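Local atomic coordinates of sugar-binding transcriptional regulator, LacI family (Enterococcus faecalis, PDB entry 3CS3), a protein that probably binds DNA as a LacI-family transcriptional regulator, its C-terminal domain being of the periplasmic-binding-protein-like type thought to sense a sugar. Residues A[114-128]-A[144-158]. Numbering follows the deposited sequence. Where two conformers were deposited one is given.
Sequences VNVGSKKVLLLSGPE and LTRFGIPYEIIQGDF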
ATOM      1  N   VAL A 114      -6.668   0.735 -31.491  1.00 41.26           N
ATOM      2  CA  VAL A 114      -7.073   1.144 -32.839  1.00 41.63           C
ATOM      3  C   VAL A 114      -5.848   1.319 -33.746  1.00 45.37           C
ATOM      4  O   VAL A 114      -5.755   0.663 -34.786  1.00 53.74           O
ATOM      5  CB  VAL A 114      -7.931   2.445 -32.832  1.00 37.73           C
ATOM      6  CG1 VAL A 114      -8.142   2.975 -34.245  1.00 44.19           C
ATOM      7  CG2 VAL A 114      -9.272   2.213 -32.152  1.00 32.77           C
ATOM      8  N   ASN A 115      -4.905   2.163 -33.324  1.00 46.45           N
ATOM      9  CA  ASN A 115      -3.704   2.493 -34.106  1.00 50.06           C
ATOM     10  C   ASN A 115      -2.834   1.301 -34.498  1.00 50.11           C
ATOM     11  O   ASN A 115      -2.102   1.369 -35.486  1.00 53.92           O
ATOM     12  CB  ASN A 115      -2.851   3.539 -33.375  1.00 52.36           C
ATOM     13  CG  ASN A 115      -3.485   4.926 -33.374  1.00 57.81           C
ATOM     14  OD1 ASN A 115      -4.564   5.134 -33.928  1.00 56.81           O
ATOM     15  ND2 ASN A 115      -2.813   5.880 -32.740  1.00 61.55           N
ATOM     16  N   VAL A 116      -2.929   0.219 -33.727  1.00 50.21           N
ATOM     17  CA  VAL A 116      -2.190  -1.014 -33.995  1.00 47.71           C
ATOM     18  C   VAL A 116      -3.024  -2.010 -34.838  1.00 51.76           C
ATOM     19  O   VAL A 116      -2.510  -3.021 -35.325  1.00 52.04           O
ATOM     20  CB  VAL A 116      -1.669  -1.644 -32.657  1.00 45.92           C
ATOM     21  CG1 VAL A 116      -2.676  -2.632 -32.054  1.00 39.85           C
ATOM     22  CG2 VAL A 116      -0.316  -2.300 -32.852  1.00 56.11           C
ATOM     23  N   GLY A 117      -4.311  -1.709 -35.007  1.00 49.82           N
ATOM     24  CA  GLY A 117      -5.218  -2.560 -35.772  1.00 46.61           C
ATOM     25  C   GLY A 117      -5.642  -3.832 -35.062  1.00 48.53           C
ATOM     26  O   GLY A 117      -5.584  -4.923 -35.643  1.00 51.41           O
ATOM     27  N   SER A 118      -6.086  -3.686 -33.814  1.00 47.98           N
ATOM     28  CA  SER A 118      -6.528  -4.817 -33.004  0.50 47.12           C
ATOM     29  C   SER A 118      -7.739  -5.518 -33.606  1.00 48.16           C
ATOM     30  O   SER A 118      -8.636  -4.872 -34.148  1.00 51.30           O
ATOM     31  CB  SER A 118      -6.846  -4.358 -31.583  0.50 45.51           C
ATOM     32  OG  SER A 118      -5.693  -3.812 -30.971  0.50 38.33           O
ATOM     33  N   LYS A 119      -7.754  -6.843 -33.501  1.00 52.32           N
ATOM     34  CA  LYS A 119      -8.831  -7.664 -34.048  1.00 51.09           C
ATOM     35  C   LYS A 119      -9.925  -7.928 -33.018  1.00 48.90           C
ATOM     36  O   LYS A 119     -11.072  -8.179 -33.382  1.00 51.37           O
ATOM     37  CB  LYS A 119      -8.274  -8.986 -34.596  1.00 50.46           C
ATOM     38  CG  LYS A 119      -7.248  -8.828 -35.729  1.00 57.21           C
ATOM     39  CD  LYS A 119      -7.871  -8.190 -36.970  1.00 71.70           C
ATOM     40  CE  LYS A 119      -6.816  -7.777 -37.986  1.00 79.17           C
ATOM     41  NZ  LYS A 119      -7.419  -7.029 -39.128  1.00 75.09           N
ATOM     42  N   LYS A 120      -9.545  -7.897 -31.742  1.00 42.39           N
ATOM     43  CA  LYS A 120     -10.469  -7.969 -30.612  1.00 36.76           C
ATOM     44  C   LYS A 120      -9.773  -7.363 -29.394  1.00 41.17           C
ATOM     45  O   LYS A 120      -8.568  -7.546 -29.201  1.00 34.16           O
ATOM     46  CB  LYS A 120     -10.879  -9.417 -30.300  1.00 35.64           C
ATOM     47  CG  LYS A 120     -12.206  -9.517 -29.546  1.00 35.81           C
ATOM     48  CD  LYS A 120     -12.183 -10.558 -28.435  1.00 39.78           C
ATOM     49  CE  LYS A 120     -12.597 -11.935 -28.923  1.00 61.28           C
ATOM     50  NZ  LYS A 120     -12.932 -12.836 -27.783  1.00 61.05           N
ATOM     51  N   VAL A 121     -10.529  -6.636 -28.578  1.00 38.41           N
ATOM     52  CA  VAL A 121      -9.990  -6.059 -27.357  1.00 34.80           C
ATOM     53  C   VAL A 121     -10.741  -6.636 -26.168  1.00 40.52           C
ATOM     54  O   VAL A 121     -11.964  -6.612 -26.132  1.00 39.58           O
ATOM     55  CB  VAL A 121     -10.060  -4.512 -27.368  1.00 34.78           C
ATOM     56  CG1 VAL A 121      -9.629  -3.927 -26.019  1.00 34.76           C
ATOM     57  CG2 VAL A 121      -9.172  -3.954 -28.466  1.00 27.82           C
ATOM     58  N   LEU A 122     -10.003  -7.179 -25.206  1.00 42.89           N
ATOM     59  CA  LEU A 122     -10.605  -7.685 -23.979  1.00 42.74           C
ATOM     60  C   LEU A 122     -10.552  -6.593 -22.907  1.00 41.59           C
ATOM     61  O   LEU A 122      -9.488  -6.057 -22.602  1.00 42.86           O
ATOM     62  CB  LEU A 122      -9.940  -9.001 -23.537  1.00 43.47           C
ATOM     63  CG  LEU A 122     -10.237 -10.209 -24.447  1.00 53.83           C
ATOM     64  CD1 LEU A 122      -9.222 -10.372 -25.576  1.00 63.38           C
ATOM     65  CD2 LEU A 122     -10.306 -11.491 -23.665  1.00 56.48           C
ATOM     66  N   LEU A 123     -11.718  -6.239 -22.378  1.00 37.69           N
ATOM     67  CA  LEU A 123     -11.837  -5.129 -21.443  1.00 35.98           C
ATOM     68  C   LEU A 123     -11.984  -5.656 -20.029  1.00 34.52           C
ATOM     69  O   LEU A 123     -13.074  -6.041 -19.609  1.00 35.83           O
ATOM     70  CB  LEU A 123     -13.017  -4.211 -21.809  1.00 32.90           C
ATOM     71  CG  LEU A 123     -13.054  -3.540 -23.193  1.00 39.73           C
ATOM     72  CD1 LEU A 123     -14.438  -2.952 -23.468  1.00 34.66           C
ATOM     73  CD2 LEU A 123     -11.975  -2.462 -23.352  1.00 27.19           C
ATOM     74  N   LEU A 124     -10.868  -5.690 -19.304  1.00 37.40           N
ATOM     75  CA  LEU A 124     -10.859  -6.133 -17.916  1.00 34.24           C
ATOM     76  C   LEU A 124     -11.244  -4.947 -17.031  1.00 40.38           C
ATOM     77  O   LEU A 124     -10.436  -4.048 -16.775  1.00 39.23           O
ATOM     78  CB  LEU A 124      -9.483  -6.710 -17.553  1.00 36.90           C
ATOM     79  CG  LEU A 124      -9.184  -7.290 -16.164  1.00 39.99           C
ATOM     80  CD1 LEU A 124     -10.331  -8.134 -15.591  1.00 39.78           C
ATOM     81  CD2 LEU A 124      -7.882  -8.091 -16.215  1.00 37.07           C
ATOM     82  N   SER A 125     -12.498  -4.943 -16.599  1.00 37.24           N
ATOM     83  CA  SER A 125     -13.053  -3.811 -15.884  1.00 41.23           C
ATOM     84  C   SER A 125     -12.978  -4.019 -14.384  1.00 42.95           C
ATOM     85  O   SER A 125     -12.698  -5.124 -13.921  1.00 38.01           O
ATOM     86  CB  SER A 125     -14.506  -3.556 -16.315  1.00 39.65           C
ATOM     87  OG  SER A 125     -15.371  -4.567 -15.840  1.00 59.79           O
ATOM     88  N   GLY A 126     -13.218  -2.946 -13.633  1.00 41.17           N
ATOM     89  CA  GLY A 126     -13.438  -3.044 -12.199  1.00 43.16           C
ATOM     90  C   GLY A 126     -14.914  -3.287 -11.926  1.00 51.72           C
ATOM     91  O   GLY A 126     -15.635  -3.781 -12.797  1.00 47.81           O
ATOM     92  N   PRO A 127     -15.376  -2.934 -10.711  1.00 56.18           N
ATOM     93  CA  PRO A 127     -16.765  -3.110 -10.280  1.00 57.29           C
ATOM     94  C   PRO A 127     -17.720  -2.325 -11.168  1.00 60.52           C
ATOM     95  O   PRO A 127     -17.467  -1.154 -11.462  1.00 65.05           O
ATOM     96  CB  PRO A 127     -16.763  -2.539  -8.858  1.00 54.49           C
ATOM     97  CG  PRO A 127     -15.339  -2.596  -8.432  1.00 53.91           C
ATOM     98  CD  PRO A 127     -14.556  -2.319  -9.656  1.00 52.82           C
ATOM     99  N   GLU A 128     -18.801  -2.972 -11.596  1.00 66.85           N
ATOM    100  CA  GLU A 128     -19.718  -2.377 -12.568  1.00 74.79           C
ATOM    101  C   GLU A 128     -20.573  -1.253 -11.985  1.00 67.24           C
ATOM    102  O   GLU A 128     -21.020  -0.380 -12.724  1.00 67.35           O
ATOM    103  CB  GLU A 128     -20.579  -3.442 -13.271  1.00 77.63           C
ATOM    104  CG  GLU A 128     -21.685  -4.071 -12.431  1.00 87.29           C
ATOM    105  CD  GLU A 128     -22.622  -4.932 -13.264  1.00 89.28           C
ATOM    106  OE1 GLU A 128     -22.268  -6.096 -13.556  1.00 99.00           O
ATOM    107  OE2 GLU A 128     -23.717  -4.445 -13.620  1.00 94.46           O
ATOM    108  N   LEU A 144     -14.470   1.555 -29.711  1.00 48.69           N
ATOM    109  CA  LEU A 144     -14.246   0.257 -30.347  1.00 48.77           C
ATOM    110  C   LEU A 144     -15.317  -0.033 -31.397  1.00 46.58           C
ATOM    111  O   LEU A 144     -15.009  -0.533 -32.477  1.00 46.02           O
ATOM    112  CB  LEU A 144     -14.157  -0.871 -29.310  1.00 41.91           C
ATOM    113  CG  LEU A 144     -12.880  -0.897 -28.456  1.00 39.52           C
ATOM    114  CD1 LEU A 144     -12.983  -1.937 -27.364  1.00 33.24           C
ATOM    115  CD2 LEU A 144     -11.602  -1.092 -29.271  1.00 32.91           C
ATOM    116  N   THR A 145     -16.563   0.304 -31.064  1.00 45.25           N
ATOM    117  CA  THR A 145     -17.692   0.250 -31.993  1.00 46.70           C
ATOM    118  C   THR A 145     -17.438   1.155 -33.205  1.00 48.90           C
ATOM    119  O   THR A 145     -17.552   0.712 -34.352  1.00 47.89           O
ATOM    120  CB  THR A 145     -19.002   0.656 -31.274  1.00 47.60           C
ATOM    121  OG1 THR A 145     -19.206  -0.205 -30.145  1.00 43.15           O
ATOM    122  CG2 THR A 145     -20.215   0.572 -32.204  1.00 49.40           C
ATOM    123  N   ARG A 146     -17.061   2.405 -32.931  1.00 45.82           N
ATOM    124  CA  ARG A 146     -16.749   3.413 -33.948  1.00 43.49           C
ATOM    125  C   ARG A 146     -15.746   2.918 -34.986  1.00 40.54           C
ATOM    126  O   ARG A 146     -15.899   3.188 -36.179  1.00 43.14           O
ATOM    127  CB  ARG A 146     -16.231   4.692 -33.273  1.00 42.07           C
ATOM    128  CG  ARG A 146     -15.905   5.857 -34.214  1.00 52.09           C
ATOM    129  CD  ARG A 146     -15.748   7.158 -33.436  1.00 51.01           C
ATOM    130  NE  ARG A 146     -17.044   7.767 -33.137  1.00 49.91           N
ATOM    131  CZ  ARG A 146     -17.353   8.367 -31.989  1.00 43.67           C
ATOM    132  NH1 ARG A 146     -16.472   8.436 -31.002  1.00 43.03           N
ATOM    133  NH2 ARG A 146     -18.558   8.890 -31.825  1.00 41.28           N
ATOM    134  N   PHE A 147     -14.737   2.177 -34.533  1.00 41.53           N
ATOM    135  CA  PHE A 147     -13.688   1.690 -35.425  1.00 40.86           C
ATOM    136  C   PHE A 147     -13.853   0.220 -35.834  1.00 39.21           C
ATOM    137  O   PHE A 147     -12.969  -0.356 -36.463  1.00 36.64           O
ATOM    138  CB  PHE A 147     -12.300   1.981 -34.835  1.00 41.67           C
ATOM    139  CG  PHE A 147     -11.950   3.438 -34.841  1.00 40.97           C
ATOM    140  CD1 PHE A 147     -11.411   4.029 -35.979  1.00 47.53           C
ATOM    141  CD2 PHE A 147     -12.190   4.230 -33.721  1.00 42.69           C
ATOM    142  CE1 PHE A 147     -11.101   5.387 -36.000  1.00 44.00           C
ATOM    143  CE2 PHE A 147     -11.888   5.586 -33.726  1.00 43.53           C
ATOM    144  CZ  PHE A 147     -11.339   6.168 -34.870  1.00 46.97           C
ATOM    145  N   GLY A 148     -14.997  -0.366 -35.489  1.00 38.72           N
ATOM    146  CA  GLY A 148     -15.353  -1.708 -35.942  1.00 39.28           C
ATOM    147  C   GLY A 148     -14.588  -2.830 -35.271  1.00 41.47           C
ATOM    148  O   GLY A 148     -14.449  -3.915 -35.841  1.00 45.01           O
ATOM    149  N   ILE A 149     -14.096  -2.569 -34.060  1.00 38.77           N
ATOM    150  CA  ILE A 149     -13.330  -3.552 -33.294  1.00 34.80           C
ATOM    151  C   ILE A 149     -14.233  -4.230 -32.269  1.00 35.38           C
ATOM    152  O   ILE A 149     -14.860  -3.552 -31.453  1.00 35.40           O
ATOM    153  CB  ILE A 149     -12.087  -2.926 -32.602  1.00 33.41           C
ATOM    154  CG1 ILE A 149     -11.158  -2.297 -33.639  1.00 34.28           C
ATOM    155  CG2 ILE A 149     -11.322  -3.974 -31.786  1.00 27.64           C
ATOM    156  CD1 ILE A 149     -10.161  -1.302 -33.061  1.00 36.86           C
ATOM    157  N   PRO A 150     -14.332  -5.574 -32.343  1.00 38.79           N
ATOM    158  CA  PRO A 150     -15.041  -6.386 -31.360  1.00 38.14           C
ATOM    159  C   PRO A 150     -14.418  -6.301 -29.972  1.00 43.60           C
ATOM    160  O   PRO A 150     -13.221  -6.018 -29.836  1.00 41.94           O
ATOM    161  CB  PRO A 150     -14.885  -7.822 -31.887  1.00 34.67           C
ATOM    162  CG  PRO A 150     -14.423  -7.714 -33.247  1.00 25.46           C
ATOM    163  CD  PRO A 150     -13.784  -6.385 -33.440  1.00 33.94           C
ATOM    164  N   TYR A 151     -15.233  -6.565 -28.957  1.00 37.89           N
ATOM    165  CA  TYR A 151     -14.768  -6.564 -27.586  1.00 37.82           C
ATOM    166  C   TYR A 151     -15.504  -7.573 -26.712  1.00 42.21           C
ATOM    167  O   TYR A 151     -16.637  -7.956 -27.002  1.00 44.26           O
ATOM    168  CB  TYR A 151     -14.837  -5.150 -26.971  1.00 33.20           C
ATOM    169  CG  TYR A 151     -16.229  -4.547 -26.816  1.00 34.04           C
ATOM    170  CD1 TYR A 151     -16.680  -3.554 -27.685  1.00 32.29           C
ATOM    171  CD2 TYR A 151     -17.080  -4.951 -25.784  1.00 32.28           C
ATOM    172  CE1 TYR A 151     -17.946  -2.986 -27.537  1.00 35.42           C
ATOM    173  CE2 TYR A 151     -18.347  -4.403 -25.638  1.00 40.75           C
ATOM    174  CZ  TYR A 151     -18.776  -3.426 -26.516  1.00 33.93           C
ATOM    175  OH  TYR A 151     -20.028  -2.878 -26.351  1.00 37.29           O
ATOM    176  N   GLU A 152     -14.838  -7.992 -25.643  1.00 48.28           N
ATOM    177  CA  GLU A 152     -15.467  -8.736 -24.564  1.00 44.13           C
ATOM    178  C   GLU A 152     -15.157  -8.016 -23.253  1.00 43.92           C
ATOM    179  O   GLU A 152     -14.020  -7.606 -23.020  1.00 42.73           O
ATOM    180  CB  GLU A 152     -14.957 -10.181 -24.533  1.00 43.73           C
ATOM    181  CG  GLU A 152     -15.685 -11.067 -23.525  1.00 59.78           C
ATOM    182  CD  GLU A 152     -15.516 -12.553 -23.792  1.00 74.15           C
ATOM    183  OE1 GLU A 152     -14.409 -12.992 -24.179  1.00 71.93           O
ATOM    184  OE2 GLU A 152     -16.506 -13.289 -23.599  1.00 84.20           O
ATOM    185  N   ILE A 153     -16.177  -7.854 -22.415  1.00 41.46           N
ATOM    186  CA  ILE A 153     -16.043  -7.232 -21.103  1.00 37.46           C
ATOM    187  C   ILE A 153     -15.890  -8.324 -20.051  1.00 44.80           C
ATOM    188  O   ILE A 153     -16.757  -9.188 -19.912  1.00 44.63           O
ATOM    189  CB  ILE A 153     -17.276  -6.345 -20.765  1.00 37.54           C
ATOM    190  CG1 ILE A 153     -17.379  -5.178 -21.749  1.00 40.33           C
ATOM    191  CG2 ILE A 153     -17.214  -5.839 -19.316  1.00 37.93           C
ATOM    192  CD1 ILE A 153     -18.709  -4.458 -21.722  1.00 41.72           C
ATOM    193  N   ILE A 154     -14.776  -8.288 -19.322  1.00 50.55           N
ATOM    194  CA  ILE A 154     -14.518  -9.256 -18.260  1.00 48.45           C
ATOM    195  C   ILE A 154     -14.513  -8.547 -16.918  1.00 48.96           C
ATOM    196  O   ILE A 154     -13.735  -7.621 -16.699  1.00 56.16           O
ATOM    197  CB  ILE A 154     -13.204 -10.021 -18.498  1.00 52.88           C
ATOM    198  CG1 ILE A 154     -13.306 -10.817 -19.797  1.00 52.67           C
ATOM    199  CG2 ILE A 154     -12.896 -10.969 -17.337  1.00 50.56           C
ATOM    200  CD1 ILE A 154     -12.027 -10.914 -20.525  1.00 63.86           C
ATOM    201  N   GLN A 155     -15.406  -8.992 -16.036  1.00 52.95           N
ATOM    202  CA  GLN A 155     -15.626  -8.378 -14.732  1.00 58.83           C
ATOM    203  C   GLN A 155     -14.490  -8.680 -13.755  1.00 56.62           C
ATOM    204  O   GLN A 155     -14.096  -9.835 -13.582  1.00 61.85           O
ATOM    205  CB  GLN A 155     -16.962  -8.858 -14.153  1.00 64.13           C
ATOM    206  CG  GLN A 155     -17.515  -8.007 -13.011  1.00 77.78           C
ATOM    207  CD  GLN A 155     -17.999  -6.634 -13.462  1.00 91.11           C
ATOM    208  OE1 GLN A 155     -18.704  -6.496 -14.466  1.00 87.44           O
ATOM    209  NE2 GLN A 155     -17.629  -5.610 -12.707  1.00 98.35           N
ATOM    210  N   GLY A 156     -13.962  -7.621 -13.145  1.00 52.73           N
ATOM    211  CA  GLY A 156     -12.983  -7.716 -12.060  1.00 47.84           C
ATOM    212  C   GLY A 156     -13.423  -6.797 -10.939  1.00 45.20           C
ATOM    213  O   GLY A 156     -14.566  -6.340 -10.929  1.00 44.93           O
ATOM    214  N   ASP A 157     -12.530  -6.521  -9.994  1.00 51.47           N
ATOM    215  CA  ASP A 157     -12.884  -5.696  -8.833  1.00 51.39           C
ATOM    216  C   ASP A 157     -11.793  -4.702  -8.422  1.00 51.19           C
ATOM    217  O   ASP A 157     -11.753  -4.257  -7.266  1.00 55.76           O
ATOM    218  CB  ASP A 157     -13.310  -6.579  -7.644  1.00 53.33           C
ATOM    219  CG  ASP A 157     -12.280  -7.655  -7.297  1.00 61.42           C
ATOM    220  OD1 ASP A 157     -11.085  -7.483  -7.607  1.00 60.55           O
ATOM    221  OD2 ASP A 157     -12.673  -8.678  -6.697  1.00 69.75           O
ATOM    222  N   PHE A 158     -10.922  -4.379  -9.381  1.00 47.36           N
ATOM    223  CA  PHE A 158      -9.748  -3.498  -9.221  1.00 44.93           C
ATOM    224  C   PHE A 158      -8.567  -4.122  -8.460  1.00 47.62           C
ATOM    225  O   PHE A 158      -7.485  -3.535  -8.402  1.00 47.21           O
ATOM    226  CB  PHE A 158     -10.114  -2.120  -8.634  1.00 40.61           C
ATOM    227  CG  PHE A 158     -10.715  -1.160  -9.629  1.00 46.37           C
ATOM    228  CD1 PHE A 158     -10.281  -1.129 -10.957  1.00 44.86           C
ATOM    229  CD2 PHE A 158     -11.687  -0.249  -9.223  1.00 44.70           C
ATOM    230  CE1 PHE A 158     -10.836  -0.224 -11.873  1.00 39.04           C
ATOM    231  CE2 PHE A 158     -12.247   0.657 -10.130  1.00 46.08           C
ATOM    232  CZ  PHE A 158     -11.815   0.670 -11.456  1.00 38.98           C
TER
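Strands 121-125 and 151-155 pair in parallel at the edge of a four-stranded sheet, where 151-155 is one of the two outermost strands within the chain. V121, L123 and S125 give their N-H groups to the carbonyls of P150, E152 and I154, while E152 N and I154 N return bonds to V121 O and L123 O. The bond from L123 N to E152 O (2.8 Å) is almost straight, at 177°. On one face L122 CD2 touches I154 CD1 at 3.6 Å, under helix 160-170. On the other, L123 spreads its methyls, CD1 lying 4.0 Å from Y151 CD2 and CD2 meeting L144 CD1 tip to tip. The two strands and helix 131-146 between them form a beta-alpha-beta unit, the repeating element of the Rossmann-like lobes of periplasmic-binding-protein-like domains. That helix closes in a Schellman motif at G148, and the chain then turns I149 inward, its CD1 3.7 Å from V114 CG2. V114 lays CG1 over one face of the F147 ring, 4.0 Å from the centroid, a CH-pi contact set up by a chi1 of 171° that turns this methyl away from the backbone N. V121 CG2 bridges L144 CD2 and I149 CG2. K120 NZ makes a long salt bridge with E152 OE1 and is also hydrogen-bonded to Q175. Beyond the C-terminal ends of the strands, G126 CA and P127 CD lie over one face of the F158 ring, G126 CA 3.9 Å from its centroid; the ring also meets Y18, and a glycerol, probably from the crystallisation liquor, lies close to the F158 side chain.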